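PDB 4Q3N: MGS-M5 from Unidentified, which probably catalyses the NAD-dependent interconversion of L-lactate and pyruvate, as expected of an L-lactate dehydrogenase built on a Rossmann nucleotide-binding domain. Local coordinates for residues P122-A127 / P254-N259; H176-F181 / K215-A220; V262-D267 / K293-L298. All blocks are in the same frame, centred on the assembly; numbering follows the deposited sequence. Where two conformers were deposited one is given.

In the fold
Interaction 1 is the deepest of the three: all its touching residues are buried, and it joins helix 123-134 of the nucleotide-binding domain to strand 251-258 of the C-terminal domain through one hydroxyl-carboxylate bond among small apolar groups. Interactions 2 and 3 lie within the C-terminal domain, farther out, and each sets a loop against a helix. In interaction 2 the chemistry is charged and water-mediated, with acetate bound at His176 at the start of the loop; in interaction 3 a buried apolar patch sits under a polar rim. The 176-181 loop borders helix 123-127 of interaction 1 at one end and, through Phe181, helix 292-311 of interaction 3 at the other.

Interaction 1 (P122-A127 / P254-N259); sequences PVDVLA and PISVLN
Asp124 and Ser256 meet where the Rossmann domain, represented by the first turn of helix 123-134, lies against strand 251-258 of the C-terminal domain. Helix and strand run roughly in the same direction, 38° apart, with their axes 8.4 Å from each other at closest approach.

One polar bond crosses the gap, in the serine conformer described; the other modelled copy may not make it. Turned opposite its own carbonyl carbon (chi1 -60°), Ser256 OG donates to Asp124 OD1 at 2.6 Å, from above the carboxylate plane, 37° out of it. The other carboxylate oxygen, Asp124 OD2, takes the backbone N-H of His176, so in this conformer the buried acid is held through both oxygens and its rotation is probably restricted.

The remaining contacts are van der Waals touches of methyl groups. Both methyls of Val123 lie beside the serine hydroxyl, CG1 being 4.1 Å from Ser256 OG, while Leu305 of helix 292-311 packs on Asp124. The strand is also tied to the edge of the parallel sheet by backbone bonding between Ser256 and Gly143. One turn along the helix from Val123, the methyl of Ala127 rests against the serine methylene, with Ala127 CB 4.3 Å from Ser256 CB.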
ATOM      1  N   PRO A 122      -0.036 -11.078  31.937  1.00 34.95           N
ATOM      2  CA  PRO A 122       0.901  -9.931  31.923  1.00 33.39           C
ATOM      3  C   PRO A 122       2.113 -10.232  31.041  1.00 31.03           C
ATOM      4  O   PRO A 122       2.853 -11.203  31.255  1.00 32.83           O
ATOM      5  CB  PRO A 122       1.289  -9.770  33.414  1.00 33.85           C
ATOM      6  CG  PRO A 122       1.086 -11.104  33.987  1.00 36.64           C
ATOM      7  CD  PRO A 122      -0.033 -11.773  33.244  1.00 35.81           C
ATOM      8  N   VAL A 123       2.273  -9.424  30.017  1.00 28.15           N
ATOM      9  CA  VAL A 123       3.112  -9.793  28.908  1.00 28.60           C
ATOM     10  C   VAL A 123       4.608  -9.884  29.295  1.00 28.67           C
ATOM     11  O   VAL A 123       5.324 -10.738  28.795  1.00 29.17           O
ATOM     12  CB  VAL A 123       2.895  -8.796  27.728  1.00 26.21           C
ATOM     13  CG1 VAL A 123       3.287  -7.349  28.139  1.00 26.16           C
ATOM     14  CG2 VAL A 123       3.701  -9.235  26.469  1.00 26.84           C
ATOM     15  N   ASP A 124       5.081  -9.034  30.201  1.00 27.30           N
ATOM     16  CA  ASP A 124       6.513  -9.073  30.527  1.00 28.52           C
ATOM     17  C   ASP A 124       6.843 -10.356  31.252  1.00 29.39           C
ATOM     18  O   ASP A 124       7.838 -11.000  30.943  1.00 29.63           O
ATOM     19  CB  ASP A 124       6.932  -7.852  31.358  1.00 29.72           C
ATOM     20  CG  ASP A 124       6.625  -6.544  30.631  1.00 32.28           C
ATOM     21  OD1 ASP A 124       7.189  -6.332  29.534  1.00 30.03           O
ATOM     22  OD2 ASP A 124       5.774  -5.767  31.123  1.00 34.82           O
ATOM     23  N   VAL A 125       5.999 -10.769  32.203  1.00 28.40           N
ATOM     24  CA  VAL A 125       6.330 -11.979  32.949  0.50 29.93           C
ATOM     25  C   VAL A 125       6.143 -13.187  32.032  1.00 30.29           C
ATOM     26  O   VAL A 125       6.985 -14.078  32.028  1.00 32.61           O
ATOM     27  CB  VAL A 125       5.503 -12.141  34.267  0.50 34.80           C
ATOM     28  CG1 VAL A 125       5.486 -10.836  35.088  0.50 35.27           C
ATOM     29  CG2 VAL A 125       4.117 -12.643  33.994  0.50 35.46           C
ATOM     30  N   LEU A 126       5.114 -13.179  31.187  1.00 28.11           N
ATOM     31  CA  LEU A 126       4.822 -14.341  30.357  1.00 27.93           C
ATOM     32  C   LEU A 126       5.833 -14.491  29.222  1.00 28.24           C
ATOM     33  O   LEU A 126       6.135 -15.613  28.805  1.00 29.89           O
ATOM     34  CB  LEU A 126       3.380 -14.267  29.815  1.00 26.12           C
ATOM     35  CG  LEU A 126       2.316 -14.437  30.922  1.00 28.06           C
ATOM     36  CD1 LEU A 126       0.933 -14.384  30.305  1.00 28.55           C
ATOM     37  CD2 LEU A 126       2.520 -15.728  31.799  1.00 28.06           C
ATOM     38  N   ALA A 127       6.408 -13.379  28.779  1.00 25.30           N
ATOM     39  CA  ALA A 127       7.513 -13.452  27.812  1.00 25.70           C
ATOM     40  C   ALA A 127       8.739 -14.118  28.429  1.00 26.53           C
ATOM     41  O   ALA A 127       9.435 -14.952  27.786  1.00 27.55           O
ATOM     42  CB  ALA A 127       7.867 -12.024  27.269  1.00 27.03           C
ATOM     43  N   PRO A 254       9.742  -0.242  21.048  1.00 26.89           N
ATOM     44  CA  PRO A 254       9.781  -0.621  22.457  1.00 26.01           C
ATOM     45  C   PRO A 254       8.984  -1.899  22.594  1.00 27.51           C
ATOM     46  O   PRO A 254       7.823  -1.941  22.182  1.00 28.10           O
ATOM     47  CB  PRO A 254       9.137   0.562  23.169  1.00 29.02           C
ATOM     48  CG  PRO A 254       8.191   1.173  22.121  1.00 28.59           C
ATOM     49  CD  PRO A 254       8.860   0.908  20.777  1.00 27.37           C
ATOM     50  N   ILE A 255       9.639  -2.953  23.083  1.00 23.99           N
ATOM     51  CA  ILE A 255       9.011  -4.271  23.235  1.00 23.71           C
ATOM     52  C   ILE A 255       9.546  -4.887  24.497  1.00 24.66           C
ATOM     53  O   ILE A 255      10.513  -4.366  25.064  1.00 25.40           O
ATOM     54  CB  ILE A 255       9.332  -5.201  22.043  1.00 24.34           C
ATOM     55  CG1 ILE A 255      10.826  -5.122  21.693  1.00 25.69           C
ATOM     56  CG2 ILE A 255       8.597  -4.730  20.803  1.00 24.09           C
ATOM     57  CD1 ILE A 255      11.310  -6.296  20.848  1.00 25.17           C
ATOM     58  N   SER A 256       8.917  -5.979  24.949  0.50 23.57           N
ATOM     59  CA  SER A 256       9.427  -6.770  26.057  0.50 23.61           C
ATOM     60  C   SER A 256      10.666  -7.549  25.640  0.50 24.11           C
ATOM     61  O   SER A 256      10.582  -8.405  24.764  0.50 23.99           O
ATOM     62  CB  SER A 256       8.374  -7.761  26.583  0.50 23.06           C
ATOM     63  OG  SER A 256       7.205  -7.126  27.062  0.50 20.55           O
ATOM     64  N   VAL A 257      11.796  -7.280  26.295  1.00 23.55           N
ATOM     65  CA  VAL A 257      13.059  -7.975  25.983  1.00 24.99           C
ATOM     66  C   VAL A 257      13.795  -8.249  27.260  1.00 27.86           C
ATOM     67  O   VAL A 257      13.549  -7.587  28.294  1.00 28.42           O
ATOM     68  CB  VAL A 257      13.980  -7.133  25.062  1.00 27.08           C
ATOM     69  CG1 VAL A 257      13.449  -7.143  23.650  1.00 23.72           C
ATOM     70  CG2 VAL A 257      14.099  -5.686  25.602  1.00 25.97           C
ATOM     71  N   LEU A 258      14.718  -9.203  27.201  1.00 28.50           N
ATOM     72  CA  LEU A 258      15.481  -9.567  28.382  1.00 28.70           C
ATOM     73  C   LEU A 258      16.530  -8.484  28.627  1.00 30.62           C
ATOM     74  O   LEU A 258      17.442  -8.312  27.794  1.00 29.88           O
ATOM     75  CB  LEU A 258      16.158 -10.921  28.205  1.00 28.62           C
ATOM     76  CG  LEU A 258      16.934 -11.419  29.438  1.00 32.07           C
ATOM     77  CD1 LEU A 258      15.935 -11.845  30.599  1.00 30.19           C
ATOM     78  CD2 LEU A 258      17.902 -12.574  29.100  1.00 33.84           C
ATOM     79  N   ASN A 259      16.437  -7.776  29.753  1.00 31.17           N
ATOM     80  CA  ASN A 259      17.409  -6.695  30.015  1.00 33.01           C
ATOM     81  C   ASN A 259      18.846  -7.199  29.925  1.00 34.57           C
ATOM     82  O   ASN A 259      19.641  -6.705  29.115  1.00 35.29           O
ATOM     83  CB  ASN A 259      17.208  -6.052  31.385  1.00 32.31           C
ATOM     84  CG  ASN A 259      18.257  -4.947  31.649  1.00 33.09           C
ATOM     85  OD1 ASN A 259      18.488  -4.103  30.795  1.00 31.45           O
ATOM     86  ND2 ASN A 259      18.917  -4.990  32.801  1.00 33.33           N
TER

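Interaction 2 (H176-F181 / K215-A220). With ACT (acetate ion), chain J.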
ATOM      1  N   HIS A 176       4.582  -3.236  31.151  1.00 29.50           N
ATOM      2  CA  HIS A 176       3.304  -2.903  30.503  1.00 29.18           C
ATOM      3  C   HIS A 176       2.212  -3.067  31.594  1.00 32.60           C
ATOM      4  O   HIS A 176       1.657  -4.134  31.762  1.00 34.02           O
ATOM      5  CB  HIS A 176       3.059  -3.821  29.304  1.00 29.54           C
ATOM      6  CG  HIS A 176       1.683  -3.743  28.704  1.00 30.62           C
ATOM      7  ND1 HIS A 176       1.200  -2.620  28.067  1.00 29.84           N
ATOM      8  CD2 HIS A 176       0.714  -4.688  28.570  1.00 31.68           C
ATOM      9  CE1 HIS A 176      -0.012  -2.860  27.598  1.00 32.35           C
ATOM     10  NE2 HIS A 176      -0.333  -4.109  27.895  1.00 32.10           N
ATOM     11  N   GLY A 177       1.920  -2.001  32.328  1.00 33.21           N
ATOM     12  CA  GLY A 177       1.078  -2.110  33.544  1.00 34.14           C
ATOM     13  C   GLY A 177       1.344  -0.861  34.355  1.00 35.85           C
ATOM     14  O   GLY A 177       1.914   0.120  33.815  1.00 35.13           O
ATOM     15  N   ASP A 178       0.968  -0.902  35.626  1.00 39.60           N
ATOM     16  CA  ASP A 178       0.874   0.289  36.481  1.00 43.37           C
ATOM     17  C   ASP A 178       2.210   0.983  36.716  1.00 41.10           C
ATOM     18  O   ASP A 178       2.225   2.170  37.019  1.00 42.41           O
ATOM     19  CB  ASP A 178       0.261  -0.061  37.856  1.00 51.06           C
ATOM     20  CG  ASP A 178      -1.204  -0.548  37.764  1.00 55.58           C
ATOM     21  OD1 ASP A 178      -1.914  -0.211  36.783  1.00 55.61           O
ATOM     22  OD2 ASP A 178      -1.644  -1.274  38.693  1.00 58.87           O
ATOM     23  N   SER A 179       3.321   0.264  36.569  1.00 38.91           N
ATOM     24  CA  SER A 179       4.638   0.865  36.843  1.00 36.92           C
ATOM     25  C   SER A 179       5.369   1.366  35.572  1.00 34.87           C
ATOM     26  O   SER A 179       6.506   1.815  35.643  1.00 33.73           O
ATOM     27  CB  SER A 179       5.521  -0.124  37.645  1.00 35.35           C
ATOM     28  OG  SER A 179       6.129  -1.103  36.791  1.00 32.25           O
ATOM     29  N   GLU A 180       4.720   1.354  34.418  1.00 33.03           N
ATOM     30  CA  GLU A 180       5.332   1.969  33.234  1.00 32.86           C
ATOM     31  C   GLU A 180       5.556   3.460  33.411  1.00 30.48           C
ATOM     32  O   GLU A 180       4.943   4.098  34.232  1.00 30.94           O
ATOM     33  CB  GLU A 180       4.477   1.801  32.001  1.00 34.65           C
ATOM     34  CG  GLU A 180       3.177   2.614  32.099  1.00 40.63           C
ATOM     35  CD  GLU A 180       2.174   2.166  31.073  1.00 45.18           C
ATOM     36  OE1 GLU A 180       2.439   1.129  30.435  1.00 43.27           O
ATOM     37  OE2 GLU A 180       1.147   2.839  30.893  1.00 52.02           O
ATOM     38  N   PHE A 181       6.408   4.043  32.592  1.00 28.06           N
ATOM     39  CA  PHE A 181       6.691   5.458  32.782  1.00 29.61           C
ATOM     40  C   PHE A 181       7.115   6.055  31.440  1.00 27.70           C
ATOM     41  O   PHE A 181       7.510   5.324  30.515  1.00 25.99           O
ATOM     42  CB  PHE A 181       7.794   5.666  33.840  1.00 32.37           C
ATOM     43  CG  PHE A 181       9.144   5.094  33.423  1.00 34.10           C
ATOM     44  CD1 PHE A 181       9.430   3.745  33.644  1.00 34.70           C
ATOM     45  CD2 PHE A 181      10.099   5.894  32.791  1.00 34.60           C
ATOM     46  CE1 PHE A 181      10.641   3.203  33.238  1.00 35.97           C
ATOM     47  CE2 PHE A 181      11.323   5.378  32.380  1.00 34.89           C
ATOM     48  CZ  PHE A 181      11.609   4.022  32.612  1.00 35.12           C
ATOM     49  N   LYS A 215      -3.227   9.723  31.283  1.00 28.64           N
ATOM     50  CA  LYS A 215      -4.093   9.223  30.196  1.00 28.90           C
ATOM     51  C   LYS A 215      -3.576   7.908  29.655  1.00 29.07           C
ATOM     52  O   LYS A 215      -4.328   6.974  29.358  1.00 30.45           O
ATOM     53  CB  LYS A 215      -4.151  10.240  29.016  1.00 44.09           C
ATOM     54  CG  LYS A 215      -5.021  11.458  29.252  1.00 48.80           C
ATOM     55  CD  LYS A 215      -6.502  11.047  29.320  1.00 54.97           C
ATOM     56  CE  LYS A 215      -6.989  10.465  27.970  1.00 64.00           C
ATOM     57  NZ  LYS A 215      -6.936  11.399  26.790  1.00 63.79           N
ATOM     58  N   VAL A 216      -2.271   7.848  29.463  1.00 27.50           N
ATOM     59  CA  VAL A 216      -1.684   6.606  28.964  1.00 27.10           C
ATOM     60  C   VAL A 216      -1.863   5.464  29.968  1.00 28.33           C
ATOM     61  O   VAL A 216      -2.251   4.344  29.599  1.00 28.61           O
ATOM     62  CB  VAL A 216      -0.184   6.804  28.631  1.00 28.75           C
ATOM     63  CG1 VAL A 216       0.518   5.455  28.365  1.00 28.38           C
ATOM     64  CG2 VAL A 216      -0.034   7.735  27.438  1.00 27.26           C
ATOM     65  N   ARG A 217      -1.599   5.751  31.249  1.00 29.40           N
ATOM     66  CA  ARG A 217      -1.813   4.791  32.330  1.00 32.31           C
ATOM     67  C   ARG A 217      -3.238   4.208  32.397  1.00 31.40           C
ATOM     68  O   ARG A 217      -3.422   3.017  32.648  1.00 31.35           O
ATOM     69  CB  ARG A 217      -1.536   5.451  33.697  1.00 38.47           C
ATOM     70  CG  ARG A 217      -0.087   5.635  34.087  1.00 44.45           C
ATOM     71  CD  ARG A 217       0.479   4.463  34.911  1.00 51.63           C
ATOM     72  NE  ARG A 217      -0.483   3.806  35.786  1.00 50.89           N
ATOM     73  CZ  ARG A 217      -0.631   4.062  37.086  1.00 52.44           C
ATOM     74  NH1 ARG A 217       0.100   4.992  37.685  1.00 52.94           N
ATOM     75  NH2 ARG A 217      -1.543   3.391  37.787  1.00 53.08           N
ATOM     76  N   ASP A 218      -4.231   5.064  32.163  1.00 27.82           N
ATOM     77  CA  ASP A 218      -5.650   4.736  32.360  1.00 27.33           C
ATOM     78  C   ASP A 218      -6.323   4.260  31.078  1.00 26.05           C
ATOM     79  O   ASP A 218      -7.486   3.873  31.116  1.00 26.94           O
ATOM     80  CB  ASP A 218      -6.395   5.962  32.853  1.00 28.45           C
ATOM     81  CG  ASP A 218      -7.690   5.628  33.576  1.00 32.44           C
ATOM     82  OD1 ASP A 218      -7.765   4.622  34.356  1.00 31.62           O
ATOM     83  OD2 ASP A 218      -8.628   6.436  33.420  1.00 34.35           O
ATOM     84  N   ALA A 219      -5.594   4.286  29.953  1.00 25.01           N
ATOM     85  CA  ALA A 219      -6.205   4.000  28.638  1.00 25.16           C
ATOM     86  C   ALA A 219      -6.883   2.637  28.517  1.00 26.76           C
ATOM     87  O   ALA A 219      -8.020   2.550  28.057  1.00 28.21           O
ATOM     88  CB  ALA A 219      -5.157   4.155  27.523  1.00 24.56           C
ATOM     89  N   ALA A 220      -6.215   1.568  28.938  1.00 25.76           N
ATOM     90  CA  ALA A 220      -6.835   0.247  28.892  1.00 26.14           C
ATOM     91  C   ALA A 220      -8.113   0.191  29.704  1.00 29.68           C
ATOM     92  O   ALA A 220      -9.142  -0.338  29.262  1.00 30.81           O
ATOM     93  CB  ALA A 220      -5.861  -0.816  29.407  1.00 26.94           C
TER
HETATM   94  C   ACT J 409      -3.583  -5.309  25.573  1.00 49.98           C
HETATM   95  O   ACT J 409      -3.649  -4.300  24.838  1.00 48.43           O
HETATM   96  OXT ACT J 409      -2.649  -5.351  26.455  1.00 49.83           O
HETATM   97  CH3 ACT J 409      -4.641  -6.373  25.379  1.00 49.75           C
HETATM   98  O   HOH W   1      -3.572   1.938  35.945  1.00 53.65           O
HETATM   99  O   HOH W   2      -1.500   1.114  33.645  1.00 67.52           O
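Arg217 starts with CG beside its backbone N (chi1 -77°) and then bends at chi2 and chi3, which folds the guanidinium back over the Asp178 carbonyl. Glu180 turns differently, its CG wedged between backbone N and carbonyl carbon (chi1 68°), and from there its chain runs extended toward helix 206-227.

The backbone carbonyl oxygen of Asp178 sits over one face of the guanidinium, toward its rim. Asp178 O is 3.4 Å from Arg217 NE, but the angle is too poor for a hydrogen bond. The carboxylate and guanidinium planes stand 49° apart, and the salt bridge from Asp178 OD1 to Arg217 NH2 is long, 3.8 Å. A water bridges the pair, lying 2.8 Å from Asp178 OD1 and accepting from Arg217 NH2 at 3.1 Å. A second water binds Arg217 O at 2.9 Å. Arg217 NH1 is also hydrogen-bonded to Tyr213 OH, on the same helix. An alanine in place of Arg217 would probably leave Asp178 OD1 without its charged mate and the bridging water without its donor. Deeper in, Glu180 OE2 lies against a valine methyl, Val216 CG1, at 3.7 Å.

At the start of the loop, His176 NE2 donates to acetate OXT at 3.0 Å, with the oxygen at the ring edge and in its plane, while ND1 is bonded to Asp149. The acetate probably came from the crystallisation liquor. A histidine-aspartate pair in such a place is consistent with the proton-relay pair of the active site in lactate and malate dehydrogenases.

Interaction 3 (V262-D267 / K293-L298); sequences VYDCED and KENSQL
Leu298 of helix 292-311 sets one methyl against both Tyr263 and Cys265, in the loop that links antiparallel strands 251-258 and 270-278 of the C-terminal domain. CG of the leucine is anti to its backbone N (chi1 -176°), which sends the branch off the helix into the loop. The leucine and tyrosine side chains cross at about a right angle. Leu298 CD2 touches Tyr263 CB at 3.6 Å, and from there it reaches obliquely to the near part of the ring. The same methyl lies 3.7 Å from Cys265 SG, so the sulfur and the tyrosine methylene share one apolar group. Ile271 and Leu273 of strand 270-278 also pack on Leu298. The far end of the tyrosine is fixed separately, its hydroxyl bonding to Val286 O and Leu288 N.

Above this patch the side chains of Asp264 and Asn295 also cross at about a right angle, and their carboxylate and amide planes are 62° apart, with the amide nitrogen leading. Asn295 ND2 donates at 3.2 Å to Asp264 OD1, which receives it on its syn lone pair, though the bond is bent (139°) and the acceptor lies somewhat out of the amide plane. A weaker bond runs from Asn295 ND2 to Asp264 OD2 at 3.5 Å, so one nitrogen serves both oxygens. This edge is toward solvent, and a Tris molecule, probably from the crystallisation liquor, hydrogen-bonds to the backbone carbonyls of Tyr263 and Asp264. The amide oxygen joins in through a water, which accepts from Asp264 N at 3.0 Å and donates to Asn295 OD1 at 2.8 Å.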
ATOM      1  N   VAL A 262      21.848  -4.691  30.061  1.00 32.98           N
ATOM      2  CA  VAL A 262      21.926  -3.502  29.217  1.00 32.94           C
ATOM      3  C   VAL A 262      21.623  -2.261  30.049  1.00 34.07           C
ATOM      4  O   VAL A 262      22.439  -1.345  30.078  1.00 34.76           O
ATOM      5  CB  VAL A 262      21.002  -3.555  28.001  1.00 31.52           C
ATOM      6  CG1 VAL A 262      21.054  -2.190  27.282  1.00 31.40           C
ATOM      7  CG2 VAL A 262      21.450  -4.676  27.044  1.00 31.11           C
ATOM      8  N   TYR A 263      20.488  -2.246  30.761  1.00 33.40           N
ATOM      9  CA  TYR A 263      20.191  -1.155  31.682  1.00 35.22           C
ATOM     10  C   TYR A 263      20.645  -1.576  33.087  1.00 39.06           C
ATOM     11  O   TYR A 263      20.902  -2.779  33.340  1.00 37.53           O
ATOM     12  CB  TYR A 263      18.677  -0.795  31.617  1.00 32.96           C
ATOM     13  CG  TYR A 263      18.283  -0.033  30.357  1.00 32.52           C
ATOM     14  CD1 TYR A 263      18.118  -0.698  29.129  1.00 30.67           C
ATOM     15  CD2 TYR A 263      18.097   1.360  30.383  1.00 31.40           C
ATOM     16  CE1 TYR A 263      17.782  -0.008  27.966  1.00 30.15           C
ATOM     17  CE2 TYR A 263      17.732   2.068  29.224  1.00 30.71           C
ATOM     18  CZ  TYR A 263      17.594   1.382  28.010  1.00 30.78           C
ATOM     19  OH  TYR A 263      17.250   2.067  26.854  1.00 29.88           O
ATOM     20  N   ASP A 264      20.796  -0.656  34.031  1.00 44.57           N
ATOM     21  CA  ASP A 264      21.347  -1.197  35.283  1.00 53.37           C
ATOM     22  C   ASP A 264      20.283  -1.743  36.247  1.00 51.75           C
ATOM     23  O   ASP A 264      20.597  -2.123  37.355  1.00 58.06           O
ATOM     24  CB  ASP A 264      22.252  -0.184  35.988  1.00 60.58           C
ATOM     25  CG  ASP A 264      21.637   1.150  36.087  1.00 66.77           C
ATOM     26  OD1 ASP A 264      20.411   1.195  36.302  1.00 72.06           O
ATOM     27  OD2 ASP A 264      22.374   2.145  35.939  1.00 69.32           O
ATOM     28  N   CYS A 265      19.050  -1.855  35.793  1.00 47.15           N
ATOM     29  CA  CYS A 265      18.042  -2.573  36.554  1.00 44.62           C
ATOM     30  C   CYS A 265      18.302  -4.085  36.512  1.00 42.51           C
ATOM     31  O   CYS A 265      19.235  -4.520  35.840  1.00 43.31           O
ATOM     32  CB  CYS A 265      16.662  -2.250  36.009  1.00 41.25           C
ATOM     33  SG  CYS A 265      16.427  -2.772  34.307  1.00 39.55           S
ATOM     34  N   GLU A 266      17.472  -4.859  37.224  1.00 41.92           N
ATOM     35  CA  GLU A 266      17.531  -6.324  37.232  0.50 42.25           C
ATOM     36  C   GLU A 266      17.880  -6.885  35.858  1.00 40.17           C
ATOM     37  O   GLU A 266      17.267  -6.497  34.861  1.00 37.99           O
ATOM     38  CB  GLU A 266      16.185  -6.906  37.700  0.50 42.11           C
ATOM     39  CG  GLU A 266      16.266  -8.290  38.297  0.50 44.47           C
ATOM     40  CD  GLU A 266      16.864  -8.286  39.716  0.50 46.86           C
ATOM     41  OE1 GLU A 266      16.167  -7.933  40.692  0.50 48.23           O
ATOM     42  OE2 GLU A 266      18.051  -8.617  39.845  0.50 49.99           O
ATOM     43  N   ASP A 267      18.850  -7.789  35.809  1.00 40.63           N
ATOM     44  CA  ASP A 267      19.254  -8.392  34.548  1.00 41.69           C
ATOM     45  C   ASP A 267      18.254  -9.453  34.089  1.00 37.65           C
ATOM     46  O   ASP A 267      17.944  -9.553  32.901  1.00 34.21           O
ATOM     47  CB  ASP A 267      20.648  -9.000  34.700  1.00 47.77           C
ATOM     48  CG  ASP A 267      21.738  -7.944  34.741  1.00 53.04           C
ATOM     49  OD1 ASP A 267      21.420  -6.738  34.670  1.00 52.99           O
ATOM     50  OD2 ASP A 267      22.920  -8.321  34.834  1.00 59.87           O
ATOM     51  N   LYS A 293      15.377  10.297  37.727  1.00 40.25           N
ATOM     52  CA  LYS A 293      14.001   9.864  37.941  1.00 40.36           C
ATOM     53  C   LYS A 293      13.651   8.614  37.121  1.00 36.11           C
ATOM     54  O   LYS A 293      13.155   7.630  37.655  1.00 34.04           O
ATOM     55  CB  LYS A 293      13.037  11.002  37.607  1.00 44.24           C
ATOM     56  CG  LYS A 293      11.566  10.617  37.660  1.00 48.40           C
ATOM     57  CD  LYS A 293      10.660  11.828  37.406  1.00 52.87           C
ATOM     58  CE  LYS A 293       9.178  11.415  37.314  1.00 58.25           C
ATOM     59  NZ  LYS A 293       8.211  12.546  37.148  1.00 58.68           N
ATOM     60  N   GLU A 294      13.933   8.643  35.823  1.00 32.92           N
ATOM     61  CA  GLU A 294      13.579   7.529  34.923  1.00 31.15           C
ATOM     62  C   GLU A 294      14.335   6.252  35.295  1.00 30.80           C
ATOM     63  O   GLU A 294      13.796   5.142  35.237  1.00 28.69           O
ATOM     64  CB  GLU A 294      13.900   7.931  33.468  1.00 30.15           C
ATOM     65  CG  GLU A 294      13.043   9.045  32.980  1.00 31.29           C
ATOM     66  CD  GLU A 294      13.651   9.778  31.781  1.00 34.84           C
ATOM     67  OE1 GLU A 294      14.849   9.558  31.465  1.00 33.68           O
ATOM     68  OE2 GLU A 294      12.936  10.607  31.188  1.00 35.06           O
ATOM     69  N   ASN A 295      15.603   6.405  35.674  1.00 31.53           N
ATOM     70  CA  ASN A 295      16.379   5.235  36.029  1.00 36.34           C
ATOM     71  C   ASN A 295      15.788   4.568  37.276  1.00 37.57           C
ATOM     72  O   ASN A 295      15.688   3.338  37.379  1.00 37.31           O
ATOM     73  CB  ASN A 295      17.842   5.610  36.272  1.00 41.19           C
ATOM     74  CG  ASN A 295      18.786   4.458  35.966  1.00 44.86           C
ATOM     75  OD1 ASN A 295      18.576   3.703  35.020  1.00 44.38           O
ATOM     76  ND2 ASN A 295      19.809   4.305  36.779  1.00 48.00           N
ATOM     77  N   SER A 296      15.411   5.409  38.226  1.00 38.33           N
ATOM     78  CA  SER A 296      14.718   4.945  39.417  1.00 43.14           C
ATOM     79  C   SER A 296      13.404   4.247  39.042  1.00 38.67           C
ATOM     80  O   SER A 296      13.060   3.180  39.589  1.00 37.51           O
ATOM     81  CB  SER A 296      14.466   6.114  40.355  1.00 48.79           C
ATOM     82  OG  SER A 296      13.776   5.671  41.493  1.00 56.40           O
ATOM     83  N   GLN A 297      12.660   4.839  38.121  1.00 35.20           N
ATOM     84  CA  GLN A 297      11.379   4.255  37.739  1.00 34.57           C
ATOM     85  C   GLN A 297      11.605   2.925  37.027  1.00 33.32           C
ATOM     86  O   GLN A 297      10.818   1.995  37.192  1.00 33.06           O
ATOM     87  CB  GLN A 297      10.569   5.218  36.860  1.00 34.17           C
ATOM     88  CG  GLN A 297      10.074   6.508  37.588  1.00 32.97           C
ATOM     89  CD  GLN A 297       9.398   7.432  36.595  1.00 32.62           C
ATOM     90  OE1 GLN A 297      10.017   7.887  35.619  1.00 30.92           O
ATOM     91  NE2 GLN A 297       8.107   7.625  36.765  1.00 32.21           N
ATOM     92  N   LEU A 298      12.672   2.818  36.231  1.00 30.71           N
ATOM     93  CA  LEU A 298      12.951   1.555  35.532  1.00 29.93           C
ATOM     94  C   LEU A 298      13.326   0.462  36.562  1.00 32.39           C
ATOM     95  O   LEU A 298      12.832  -0.686  36.514  1.00 32.47           O
ATOM     96  CB  LEU A 298      14.070   1.752  34.468  1.00 30.54           C
ATOM     97  CG  LEU A 298      14.303   0.465  33.658  1.00 31.15           C
ATOM     98  CD1 LEU A 298      13.065   0.097  32.845  1.00 28.98           C
ATOM     99  CD2 LEU A 298      15.581   0.539  32.774  1.00 31.92           C
TER
HETATM  100  O   HOH W   3      20.280   2.208  33.337  1.00 44.57           O